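Long-range contacts in GH18329p (Drosophila melanogaster, PDB 5YGB), which takes part in piRNA metabolism and transposon silencing, probably by recruiting Piwi proteins such as AGO3 and Piwi; its extended Tudor domain binds the Piwi N-terminus: residues P4-Y8 / V20-G24; S145-K149 / T211-A215; F150-T154 / I205-M209; R160-V166 / G191-P197. The protein carries 1 engineered substitution. One frame throughout, in Å; residues are numbered along the deposited sequence.

Contact 1 of 4, residues P4-Y8 / V20-G24; sequences PMEVY and VQLIG
Pro-4 does not reach V20-G24; the backbone is extended through Tyr-8. The strand axes of 5-8 and 20-22 approach to 4.5 Å at 129° between their directions, an antiparallel pair with a strong twist. Met-5, chi1 p and then t, t, brings SD to 3.8 Å from Leu-22 CD2. Glu-6 O accepts Ile-23 N at 3.0 Å; one water joins Glu-6 O to Ile-23 O (2.8 Å each), and a second joins Glu-6 OE1 (2.8 Å) to Ile-23 O (2.9 Å). Strands 5-12 and 17-22 are the two arms of a beta hairpin in the closed five-stranded barrel, the staphylococcal nuclease-like (SN-like) subdomain of the extended Tudor domain. Val-7 forms a non-hydrogen-bonded pair with Leu-22, CA to CA 4.5 Å; Val-7 CG1 lies 4.0 Å from Leu-22 CD2, and Val-7 CB 4.1 Å from Val-20 CB. Tyr-8 and Gln-21 form the hydrogen-bonded pair: Tyr-8 N to Gln-21 O and Gln-21 N to Tyr-8 O, both 2.9 Å. Tyr-8, chi1 m, takes Ile-23 over one ring face, with CG1 3.6 Å from the ring centroid in a CH-pi contact; the Tyr-8 ring also meets Trp-159 edge-to-face (T-shaped). Gln-21 OE1 lies at the Tyr-8 ring edge, while its NE2 bonds Asp-97 O.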
loop_
_atom_site.group_PDB
_atom_site.type_symbol
_atom_site.label_atom_id
_atom_site.label_comp_id
_atom_site.label_asym_id
_atom_site.label_seq_id
_atom_site.Cartn_x
_atom_site.Cartn_y
_atom_site.Cartn_z
ATOM N N PRO A 4 -13.001 0.297 16.910
ATOM C CA PRO A 4 -11.696 0.892 16.606
ATOM C C PRO A 4 -10.649 -0.198 16.435
ATOM O O PRO A 4 -10.773 -1.287 16.999
ATOM C CB PRO A 4 -11.399 1.756 17.834
ATOM C CG PRO A 4 -12.204 1.116 18.938
ATOM C CD PRO A 4 -13.463 0.639 18.266
ATOM N N MET A 5 -9.616 0.092 15.654
ATOM C CA MET A 5 -8.552 -0.875 15.422
ATOM C C MET A 5 -7.207 -0.165 15.396
ATOM O O MET A 5 -7.101 0.961 14.907
ATOM C CB MET A 5 -8.794 -1.644 14.115
ATOM C CG MET A 5 -9.026 -0.758 12.908
ATOM S SD MET A 5 -9.718 -1.622 11.456
ATOM C CE MET A 5 -9.923 -0.227 10.340
ATOM N N GLU A 6 -6.184 -0.824 15.930
ATOM C CA GLU A 6 -4.820 -0.298 15.887
ATOM C C GLU A 6 -4.237 -0.558 14.512
ATOM O O GLU A 6 -4.290 -1.680 14.020
ATOM C CB GLU A 6 -3.936 -0.938 16.968
ATOM C CG GLU A 6 -4.429 -0.739 18.402
ATOM C CD GLU A 6 -3.427 -1.222 19.427
ATOM O OE1 GLU A 6 -2.700 -2.195 19.141
ATOM O OE2 GLU A 6 -3.363 -0.622 20.522
ATOM N N VAL A 7 -3.700 0.483 13.882
ATOM C CA VAL A 7 -3.149 0.351 12.531
ATOM C C VAL A 7 -1.847 1.113 12.346
ATOM O O VAL A 7 -1.512 2.023 13.119
ATOM C CB VAL A 7 -4.135 0.863 11.446
ATOM C CG1 VAL A 7 -5.488 0.147 11.527
ATOM C CG2 VAL A 7 -4.288 2.388 11.531
ATOM N N TYR A 8 -1.117 0.733 11.305
ATOM C CA TYR A 8 -0.059 1.568 10.747
ATOM C C TYR A 8 -0.523 2.087 9.406
ATOM O O TYR A 8 -1.129 1.334 8.647
ATOM C CB TYR A 8 1.226 0.784 10.505
ATOM C CG TYR A 8 1.865 0.127 11.699
ATOM C CD1 TYR A 8 2.212 0.864 12.826
ATOM C CD2 TYR A 8 2.156 -1.226 11.682
ATOM C CE1 TYR A 8 2.810 0.268 13.901
ATOM C CE2 TYR A 8 2.767 -1.839 12.764
ATOM C CZ TYR A 8 3.088 -1.081 13.866
ATOM O OH TYR A 8 3.689 -1.682 14.949
ATOM N N VAL A 20 -3.534 1.107 4.979
ATOM C CA VAL A 20 -3.271 0.753 6.374
ATOM C C VAL A 20 -3.058 -0.749 6.553
ATOM O O VAL A 20 -3.567 -1.578 5.771
ATOM C CB VAL A 20 -4.405 1.218 7.327
ATOM C CG1 VAL A 20 -4.642 2.706 7.187
ATOM C CG2 VAL A 20 -5.681 0.457 7.060
ATOM N N GLN A 21 -2.294 -1.072 7.587
ATOM C CA GLN A 21 -2.037 -2.430 8.039
ATOM C C GLN A 21 -2.558 -2.562 9.455
ATOM O O GLN A 21 -2.408 -1.634 10.248
ATOM C CB GLN A 21 -0.541 -2.729 8.041
ATOM C CG GLN A 21 0.157 -2.572 6.686
ATOM C CD GLN A 21 1.659 -2.517 6.832
ATOM O OE1 GLN A 21 2.174 -2.050 7.849
ATOM N NE2 GLN A 21 2.375 -2.985 5.819
ATOM N N LEU A 22 -3.119 -3.713 9.797
ATOM C CA LEU A 22 -3.535 -3.973 11.168
ATOM C C LEU A 22 -2.359 -4.371 12.043
ATOM O O LEU A 22 -1.557 -5.227 11.661
ATOM C CB LEU A 22 -4.576 -5.088 11.221
ATOM C CG LEU A 22 -5.896 -4.820 10.523
ATOM C CD1 LEU A 22 -6.775 -6.050 10.657
ATOM C CD2 LEU A 22 -6.554 -3.640 11.146
ATOM N N ILE A 23 -2.288 -3.777 13.225
ATOM C CA ILE A 23 -1.297 -4.141 14.233
ATOM C C ILE A 23 -1.761 -5.344 15.025
ATOM O O ILE A 23 -2.916 -5.421 15.448
ATOM C CB ILE A 23 -1.046 -2.973 15.190
ATOM C CG1 ILE A 23 -0.488 -1.779 14.418
ATOM C CG2 ILE A 23 -0.099 -3.384 16.327
ATOM C CD1 ILE A 23 -0.305 -0.547 15.269
ATOM N N GLY A 24 -0.859 -6.286 15.260
ATOM C CA GLY A 24 -1.175 -7.421 16.105
ATOM C C GLY A 24 -0.487 -8.659 15.580
ATOM O O GLY A 24 0.596 -8.556 14.982
HETATM O O HOH W 1 -5.317 -4.123 14.819
HETATM O O HOH W 2 -3.814 -4.547 18.073
#

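Contact 2 of 4, residues S145-K149 / T211-A215; sequences SSIAK and TQGFA
A surface contact joins the first turns of helix 144-154 to the loop that leaves helix 205-211, and the Phe-214 ring packs between them. S145-K149 is regular helix, with Lys-149 N bonded to Ser-145 O at 3.0 Å. T211-A215 has no regular structure beyond the helix end: Gly-213, at phi/psi 88/16, is the C-prime residue of a Schellman motif, with Phe-214 N bonded to Met-209 O and Gly-213 N to Ile-210 O. That reversal turns Phe-214 toward the other helix, its CA 5.0 Å from that of Ser-146. With chi1 m and chi2 -81°, the Phe-214 ring is covered on one face by the aliphatic part of Lys-149, whose CG stands 3.8 Å from the ring centroid, 13° off the normal, a CH-pi contact. Phe-214 CD1 comes to 3.7 Å from Ser-145 O. Ser-146, chi1 m, donates from OG to Phe-214 O at 2.7 Å. Lys-149, with chi1 t and chi2 p, extends NZ to Gln-212 OE1 at 3.5 Å, a weak hydrogen bond. Outside this pair, Phe-214 and Ala-215 rest on Met-209 of helix 205-211, Ala-215 also touches Trp-142, and the chain runs on into the short strand 216-217, paired with strand 131-132.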
loop_
_atom_site.group_PDB
_atom_site.type_symbol
_atom_site.label_atom_id
_atom_site.label_comp_id
_atom_site.label_asym_id
_atom_site.label_seq_id
_atom_site.Cartn_x
_atom_site.Cartn_y
_atom_site.Cartn_z
ATOM N N SER A 145 1.374 20.448 0.028
ATOM C CA SER A 145 1.515 20.740 1.452
ATOM C C SER A 145 0.517 19.941 2.293
ATOM O O SER A 145 0.799 19.599 3.442
ATOM C CB SER A 145 1.339 22.236 1.724
ATOM O OG SER A 145 0.107 22.706 1.206
ATOM N N SER A 146 -0.650 19.652 1.724
ATOM C CA SER A 146 -1.657 18.856 2.430
ATOM C C SER A 146 -1.229 17.398 2.486
ATOM O O SER A 146 -1.388 16.730 3.513
ATOM C CB SER A 146 -3.025 18.967 1.760
ATOM O OG SER A 146 -3.572 20.268 1.925
ATOM N N ILE A 147 -0.700 16.896 1.375
ATOM C CA ILE A 147 -0.197 15.532 1.331
ATOM C C ILE A 147 0.944 15.377 2.327
ATOM O O ILE A 147 0.976 14.408 3.086
ATOM C CB ILE A 147 0.264 15.152 -0.090
ATOM C CG1 ILE A 147 -0.913 15.237 -1.064
ATOM C CG2 ILE A 147 0.869 13.754 -0.096
ATOM C CD1 ILE A 147 -0.527 15.057 -2.520
ATOM N N ALA A 148 1.861 16.340 2.347
ATOM C CA ALA A 148 2.983 16.309 3.281
ATOM C C ALA A 148 2.519 16.328 4.737
ATOM O O ALA A 148 3.035 15.575 5.568
ATOM C CB ALA A 148 3.929 17.480 3.006
ATOM N N LYS A 149 1.545 17.175 5.049
ATOM C CA LYS A 149 1.043 17.242 6.413
ATOM C C LYS A 149 0.435 15.900 6.823
ATOM O O LYS A 149 0.643 15.440 7.943
ATOM C CB LYS A 149 0.011 18.364 6.561
ATOM C CG LYS A 149 -0.548 18.510 7.968
ATOM C CD LYS A 149 0.535 18.851 8.974
ATOM C CE LYS A 149 -0.051 19.099 10.356
ATOM N NZ LYS A 149 0.960 19.636 11.314
ATOM N N THR A 211 -8.606 22.261 10.992
ATOM C CA THR A 211 -8.391 23.429 11.849
ATOM C C THR A 211 -7.071 24.134 11.553
ATOM O O THR A 211 -6.903 25.296 11.914
ATOM C CB THR A 211 -8.415 23.073 13.348
ATOM O OG1 THR A 211 -7.455 22.042 13.627
ATOM C CG2 THR A 211 -9.801 22.610 13.776
ATOM N N GLN A 212 -6.140 23.443 10.903
ATOM C CA GLN A 212 -4.843 24.039 10.597
ATOM C C GLN A 212 -4.689 24.422 9.120
ATOM O O GLN A 212 -3.600 24.791 8.678
ATOM C CB GLN A 212 -3.725 23.090 11.040
ATOM C CG GLN A 212 -3.717 22.900 12.553
ATOM C CD GLN A 212 -2.641 21.955 13.056
ATOM O OE1 GLN A 212 -1.632 21.723 12.392
ATOM N NE2 GLN A 212 -2.851 21.416 14.248
ATOM N N GLY A 213 -5.779 24.338 8.355
ATOM C CA GLY A 213 -5.819 24.897 7.015
ATOM C C GLY A 213 -5.357 23.998 5.884
ATOM O O GLY A 213 -5.113 24.477 4.771
ATOM N N PHE A 214 -5.261 22.696 6.149
ATOM C CA PHE A 214 -4.795 21.737 5.142
ATOM C C PHE A 214 -5.927 20.962 4.468
ATOM O O PHE A 214 -5.704 20.220 3.504
ATOM C CB PHE A 214 -3.821 20.745 5.775
ATOM C CG PHE A 214 -2.567 21.375 6.280
ATOM C CD1 PHE A 214 -1.526 21.665 5.416
ATOM C CD2 PHE A 214 -2.431 21.683 7.620
ATOM C CE1 PHE A 214 -0.367 22.247 5.890
ATOM C CE2 PHE A 214 -1.270 22.274 8.097
ATOM C CZ PHE A 214 -0.240 22.549 7.229
ATOM N N ALA A 215 -7.135 21.117 4.992
ATOM C CA ALA A 215 -8.307 20.468 4.419
ATOM C C ALA A 215 -9.552 21.274 4.734
ATOM O O ALA A 215 -9.526 22.140 5.605
ATOM C CB ALA A 215 -8.453 19.038 4.956
#

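Contact 3 of 4, residues F150-T154 / I205-M209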
loop_
_atom_site.group_PDB
_atom_site.type_symbol
_atom_site.label_atom_id
_atom_site.label_comp_id
_atom_site.label_asym_id
_atom_site.label_seq_id
_atom_site.Cartn_x
_atom_site.Cartn_y
_atom_site.Cartn_z
ATOM N N PHE A 150 -0.303 15.277 5.912
ATOM C CA PHE A 150 -0.899 13.981 6.211
ATOM C C PHE A 150 0.185 12.904 6.405
ATOM O O PHE A 150 0.086 12.061 7.301
ATOM C CB PHE A 150 -1.885 13.583 5.104
ATOM C CG PHE A 150 -2.619 12.307 5.379
ATOM C CD1 PHE A 150 -3.606 12.259 6.354
ATOM C CD2 PHE A 150 -2.313 11.151 4.680
ATOM C CE1 PHE A 150 -4.297 11.076 6.618
ATOM C CE2 PHE A 150 -2.991 9.956 4.947
ATOM C CZ PHE A 150 -3.990 9.922 5.917
ATOM N N GLU A 151 1.220 12.925 5.574
ATOM C CA GLU A 151 2.349 12.017 5.755
ATOM C C GLU A 151 3.007 12.220 7.115
ATOM O O GLU A 151 3.383 11.250 7.773
ATOM C CB GLU A 151 3.374 12.211 4.636
ATOM C CG GLU A 151 2.874 11.701 3.289
ATOM C CD GLU A 151 3.800 12.034 2.138
ATOM O OE1 GLU A 151 4.449 13.099 2.181
ATOM O OE2 GLU A 151 3.870 11.230 1.187
ATOM N N GLU A 152 3.146 13.477 7.530
ATOM C CA GLU A 152 3.730 13.804 8.830
ATOM C C GLU A 152 2.875 13.318 9.995
ATOM O O GLU A 152 3.391 12.711 10.942
ATOM C CB GLU A 152 3.932 15.319 8.954
ATOM C CG GLU A 152 4.981 15.903 8.019
ATOM C CD GLU A 152 5.098 17.415 8.150
ATOM O OE1 GLU A 152 4.517 18.139 7.309
ATOM O OE2 GLU A 152 5.768 17.880 9.096
ATOM N N LEU A 153 1.577 13.597 9.947
ATOM C CA LEU A 153 0.696 13.224 11.046
ATOM C C LEU A 153 0.578 11.704 11.182
ATOM O O LEU A 153 0.438 11.171 12.288
ATOM C CB LEU A 153 -0.688 13.837 10.855
ATOM C CG LEU A 153 -0.750 15.367 10.951
ATOM C CD1 LEU A 153 -2.152 15.876 10.622
ATOM C CD2 LEU A 153 -0.306 15.842 12.332
ATOM N N THR A 154 0.643 10.998 10.058
ATOM C CA THR A 154 0.554 9.542 10.103
ATOM C C THR A 154 1.914 8.877 10.280
ATOM O O THR A 154 1.975 7.686 10.572
ATOM C CB THR A 154 -0.094 8.964 8.825
ATOM O OG1 THR A 154 0.686 9.315 7.675
ATOM C CG2 THR A 154 -1.522 9.467 8.653
ATOM N N ILE A 205 -7.172 13.202 13.132
ATOM C CA ILE A 205 -6.301 13.752 12.104
ATOM C C ILE A 205 -7.083 14.617 11.098
ATOM O O ILE A 205 -6.587 15.649 10.663
ATOM C CB ILE A 205 -5.515 12.610 11.404
ATOM C CG1 ILE A 205 -4.418 12.122 12.358
ATOM C CG2 ILE A 205 -4.906 13.078 10.085
ATOM C CD1 ILE A 205 -3.542 11.013 11.817
ATOM N N ALA A 206 -8.313 14.230 10.766
ATOM C CA ALA A 206 -9.174 15.061 9.923
ATOM C C ALA A 206 -9.376 16.439 10.545
ATOM O O ALA A 206 -9.281 17.464 9.863
ATOM C CB ALA A 206 -10.517 14.389 9.702
ATOM N N ASP A 207 -9.657 16.471 11.846
ATOM C CA ASP A 207 -9.920 17.744 12.500
ATOM C C ASP A 207 -8.645 18.569 12.635
ATOM O O ASP A 207 -8.700 19.802 12.545
ATOM C CB ASP A 207 -10.583 17.520 13.859
ATOM C CG ASP A 207 -12.047 17.125 13.726
ATOM O OD1 ASP A 207 -12.649 17.433 12.676
ATOM O OD2 ASP A 207 -12.594 16.503 14.657
ATOM N N LEU A 208 -7.504 17.918 12.836
ATOM C CA LEU A 208 -6.230 18.630 12.823
ATOM C C LEU A 208 -5.969 19.262 11.452
ATOM O O LEU A 208 -5.559 20.421 11.365
ATOM C CB LEU A 208 -5.086 17.696 13.207
ATOM C CG LEU A 208 -5.037 17.288 14.674
ATOM C CD1 LEU A 208 -4.006 16.188 14.877
ATOM C CD2 LEU A 208 -4.712 18.494 15.553
ATOM N N MET A 209 -6.219 18.518 10.380
ATOM C CA MET A 209 -5.982 19.066 9.052
ATOM C C MET A 209 -6.924 20.224 8.732
ATOM O O MET A 209 -6.489 21.219 8.164
ATOM C CB MET A 209 -6.097 17.977 7.995
ATOM C CG MET A 209 -4.992 16.937 8.100
ATOM S SD MET A 209 -4.945 15.819 6.694
ATOM C CE MET A 209 -4.502 16.930 5.352
#
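Leu-153 is the main bump of helix 144-154 here: its CD1 pushes into the hollow between Ile-205, Leu-208 and Met-209, at 4.0 Å from Ile-205 CG2, 4.3 Å from Leu-208 CB and 3.9 Å from Met-209 CG. In return Ile-205 projects into the groove formed by Phe-150, Leu-153 and Thr-154, its CG2 4.0 Å from Phe-150 CD1 and its CD1 4.1 Å from Thr-154 CG2. The two short helical segments run at 138° to each other with axes 11.0 Å apart, a wide spacing bridged by side chains without any hydrogen bond across. This helix pair packs against the SN-like barrel of the extended Tudor domain, where Phe-150 also meets Phe-18, Leu-128 and Leu-194. Met-209 fills the space beside the Phe-150 ring: SD is 3.8 Å from Phe-150 CD1 and 5.1 Å from the ring centroid, an oblique Met-aromatic contact. Thr-154 turns its hydroxyl back to its own helix, OG1 donating to Phe-150 O at 2.8 Å, which leaves CG2 directed at Ile-205.

Contact 4 of 4, residues R160-V166 / G191-P197; sequences RKLIARV and GVELFDP
Phe-195, chi1 p and chi2 90°, lays its ring face against Ile-163, whose CB stands 3.7 Å from the ring centroid in a CH-pi contact. Their backbones form a hydrogen-bonded antiparallel pair, Ile-163 N to Phe-195 O 2.8 Å and Phe-195 N to Ile-163 O 2.9 Å. Two residues on, Arg-165 and Glu-193 repeat it, Arg-165 N to Glu-193 O 3.0 Å and Glu-193 N to Arg-165 O 2.9 Å. The strand axes lie 4.5 Å apart at 156°. Ala-164 with Leu-194 and Val-166 with Val-192 are the non-hydrogen-bonded pairs, on the opposite face: Ala-164 CB to Leu-194 CD2 is 3.6 Å, Val-166 CG2 to Val-192 CG1 3.9 Å. Beyond the paired residues, Arg-160 NH1 makes a salt bridge to Asp-196 OD2 at 3.3 Å, its hydrogen bond weak, while Arg-160 NE pairs with Glu-155 and Asp-196 OD1 takes Ala-198 N. Water links Lys-161 O (2.6 Å) to Asp-196 OD1 (2.7 Å). In the closed SN-like barrel of the extended Tudor domain, strand 162-171 bonds onward to strand 5-12 and strand 188-195 to strand 124-128, while Leu-162 and Leu-194 face Thr-154 and Phe-150 of helix 144-154.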
loop_
_atom_site.group_PDB
_atom_site.type_symbol
_atom_site.label_atom_id
_atom_site.label_comp_id
_atom_site.label_asym_id
_atom_site.label_seq_id
_atom_site.Cartn_x
_atom_site.Cartn_y
_atom_site.Cartn_z
ATOM N N ARG A 160 4.258 3.947 13.147
ATOM C CA ARG A 160 3.556 4.757 14.134
ATOM C C ARG A 160 2.138 4.247 14.353
ATOM O O ARG A 160 1.304 4.285 13.438
ATOM C CB ARG A 160 3.510 6.224 13.706
ATOM C CG ARG A 160 2.664 7.083 14.654
ATOM C CD ARG A 160 2.859 8.565 14.416
ATOM N NE ARG A 160 4.203 8.973 14.807
ATOM C CZ ARG A 160 4.578 9.215 16.060
ATOM N NH1 ARG A 160 3.703 9.105 17.052
ATOM N NH2 ARG A 160 5.828 9.571 16.321
ATOM N N LYS A 161 1.844 3.779 15.561
ATOM C CA LYS A 161 0.500 3.311 15.846
ATOM C C LYS A 161 -0.532 4.428 15.788
ATOM O O LYS A 161 -0.356 5.496 16.383
ATOM C CB LYS A 161 0.430 2.636 17.215
ATOM C CG LYS A 161 -1.004 2.399 17.660
ATOM C CD LYS A 161 -1.100 1.428 18.815
ATOM C CE LYS A 161 -0.447 1.984 20.041
ATOM N NZ LYS A 161 -0.522 0.987 21.147
ATOM N N LEU A 162 -1.611 4.168 15.057
ATOM C CA LEU A 162 -2.786 5.025 15.023
ATOM C C LEU A 162 -4.002 4.186 15.381
ATOM O O LEU A 162 -3.974 2.961 15.246
ATOM C CB LEU A 162 -2.985 5.653 13.636
ATOM C CG LEU A 162 -1.851 6.523 13.112
ATOM C CD1 LEU A 162 -2.189 6.997 11.704
ATOM C CD2 LEU A 162 -1.605 7.714 14.021
ATOM N N ILE A 163 -5.068 4.842 15.825
ATOM C CA ILE A 163 -6.354 4.186 16.037
ATOM C C ILE A 163 -7.281 4.584 14.902
ATOM O O ILE A 163 -7.547 5.772 14.702
ATOM C CB ILE A 163 -7.004 4.575 17.380
ATOM C CG1 ILE A 163 -6.058 4.288 18.545
ATOM C CG2 ILE A 163 -8.332 3.845 17.555
ATOM C CD1 ILE A 163 -5.578 2.846 18.611
ATOM N N ALA A 164 -7.752 3.592 14.151
ATOM C CA ALA A 164 -8.629 3.823 13.012
ATOM C C ALA A 164 -10.029 3.313 13.294
ATOM O O ALA A 164 -10.207 2.338 14.025
ATOM C CB ALA A 164 -8.076 3.148 11.766
ATOM N N ARG A 165 -11.023 3.970 12.717
ATOM C CA ARG A 165 -12.384 3.456 12.772
ATOM C C ARG A 165 -13.057 3.681 11.424
ATOM O O ARG A 165 -13.029 4.781 10.875
ATOM C CB ARG A 165 -13.181 4.119 13.889
ATOM C CG ARG A 165 -14.595 3.572 14.008
ATOM C CD ARG A 165 -15.430 4.348 15.022
ATOM N NE ARG A 165 -15.018 4.092 16.399
ATOM C CZ ARG A 165 -15.654 4.565 17.465
ATOM N NH1 ARG A 165 -16.734 5.321 17.311
ATOM N NH2 ARG A 165 -15.215 4.282 18.685
ATOM N N VAL A 166 -13.656 2.630 10.880
ATOM C CA VAL A 166 -14.391 2.770 9.630
ATOM C C VAL A 166 -15.732 3.426 9.924
ATOM O O VAL A 166 -16.506 2.915 10.738
ATOM C CB VAL A 166 -14.601 1.410 8.947
ATOM C CG1 VAL A 166 -15.466 1.562 7.702
ATOM C CG2 VAL A 166 -13.258 0.783 8.589
ATOM N N GLY A 191 -13.910 4.546 4.398
ATOM C CA GLY A 191 -13.578 5.875 4.881
ATOM C C GLY A 191 -13.373 5.793 6.372
ATOM O O GLY A 191 -14.248 5.312 7.099
ATOM N N VAL A 192 -12.215 6.248 6.831
ATOM C CA VAL A 192 -11.841 6.075 8.226
ATOM C C VAL A 192 -11.608 7.386 8.952
ATOM O O VAL A 192 -11.265 8.406 8.346
ATOM C CB VAL A 192 -10.554 5.210 8.377
ATOM C CG1 VAL A 192 -10.806 3.796 7.878
ATOM C CG2 VAL A 192 -9.348 5.848 7.663
ATOM N N GLU A 193 -11.814 7.324 10.262
ATOM C CA GLU A 193 -11.280 8.300 11.200
ATOM C C GLU A 193 -9.930 7.789 11.683
ATOM O O GLU A 193 -9.752 6.588 11.864
ATOM C CB GLU A 193 -12.210 8.481 12.396
ATOM C CG GLU A 193 -13.548 9.068 12.054
ATOM C CD GLU A 193 -14.330 9.488 13.284
ATOM O OE1 GLU A 193 -13.943 9.094 14.409
ATOM O OE2 GLU A 193 -15.331 10.219 13.120
ATOM N N LEU A 194 -8.982 8.682 11.902
ATOM C CA LEU A 194 -7.676 8.298 12.404
ATOM C C LEU A 194 -7.310 9.187 13.550
ATOM O O LEU A 194 -7.487 10.401 13.475
ATOM C CB LEU A 194 -6.585 8.435 11.346
ATOM C CG LEU A 194 -6.545 7.551 10.113
ATOM C CD1 LEU A 194 -5.390 7.980 9.234
ATOM C CD2 LEU A 194 -6.407 6.096 10.535
ATOM N N PHE A 195 -6.768 8.613 14.610
ATOM C CA PHE A 195 -6.106 9.484 15.555
ATOM C C PHE A 195 -4.900 8.829 16.172
ATOM O O PHE A 195 -4.759 7.608 16.200
ATOM C CB PHE A 195 -7.073 9.979 16.621
ATOM C CG PHE A 195 -7.522 8.941 17.581
ATOM C CD1 PHE A 195 -6.810 8.705 18.750
ATOM C CD2 PHE A 195 -8.698 8.238 17.360
ATOM C CE1 PHE A 195 -7.245 7.757 19.654
ATOM C CE2 PHE A 195 -9.139 7.293 18.265
ATOM C CZ PHE A 195 -8.416 7.054 19.413
ATOM N N ASP A 196 -4.005 9.683 16.636
ATOM C CA ASP A 196 -2.742 9.274 17.204
ATOM C C ASP A 196 -2.890 9.251 18.724
ATOM O O ASP A 196 -3.053 10.292 19.345
ATOM C CB ASP A 196 -1.643 10.242 16.759
ATOM C CG ASP A 196 -0.275 9.831 17.222
ATOM O OD1 ASP A 196 -0.160 8.954 18.111
ATOM O OD2 ASP A 196 0.705 10.407 16.703
ATOM N N PRO A 197 -2.833 8.060 19.334
ATOM C CA PRO A 197 -3.037 7.959 20.789
ATOM C C PRO A 197 -1.890 8.501 21.631
ATOM O O PRO A 197 -2.051 8.664 22.841
ATOM C CB PRO A 197 -3.195 6.457 21.007
ATOM C CG PRO A 197 -2.421 5.835 19.892
ATOM C CD PRO A 197 -2.642 6.742 18.705
HETATM O O HOH W 3 1.219 6.627 18.151
HETATM O O HOH W 4 -16.579 7.646 15.269
#

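Overall arrangement
From the N terminus, contact 1 closes first, a short hairpin loop finished before the other three open. The rest are nested: contact 2 closes the longest loop, from helix 144-154 to the loop after helix 205-211; contact 3 lies within it, and contact 4, pairing strands 162-171 and 188-195, lies within contact 3. Contact 4 returns to the start of the chain, since Met-5 O and Val-7 N probably bond Ala-164 N and Leu-162 O, closing the barrel. Contact 3 adjoins contact 4 through Ile-205 N and Leu-194 O, and adjoins contact 2 through Met-209. Contacts 1 and 2, centres 23 Å apart, do not touch.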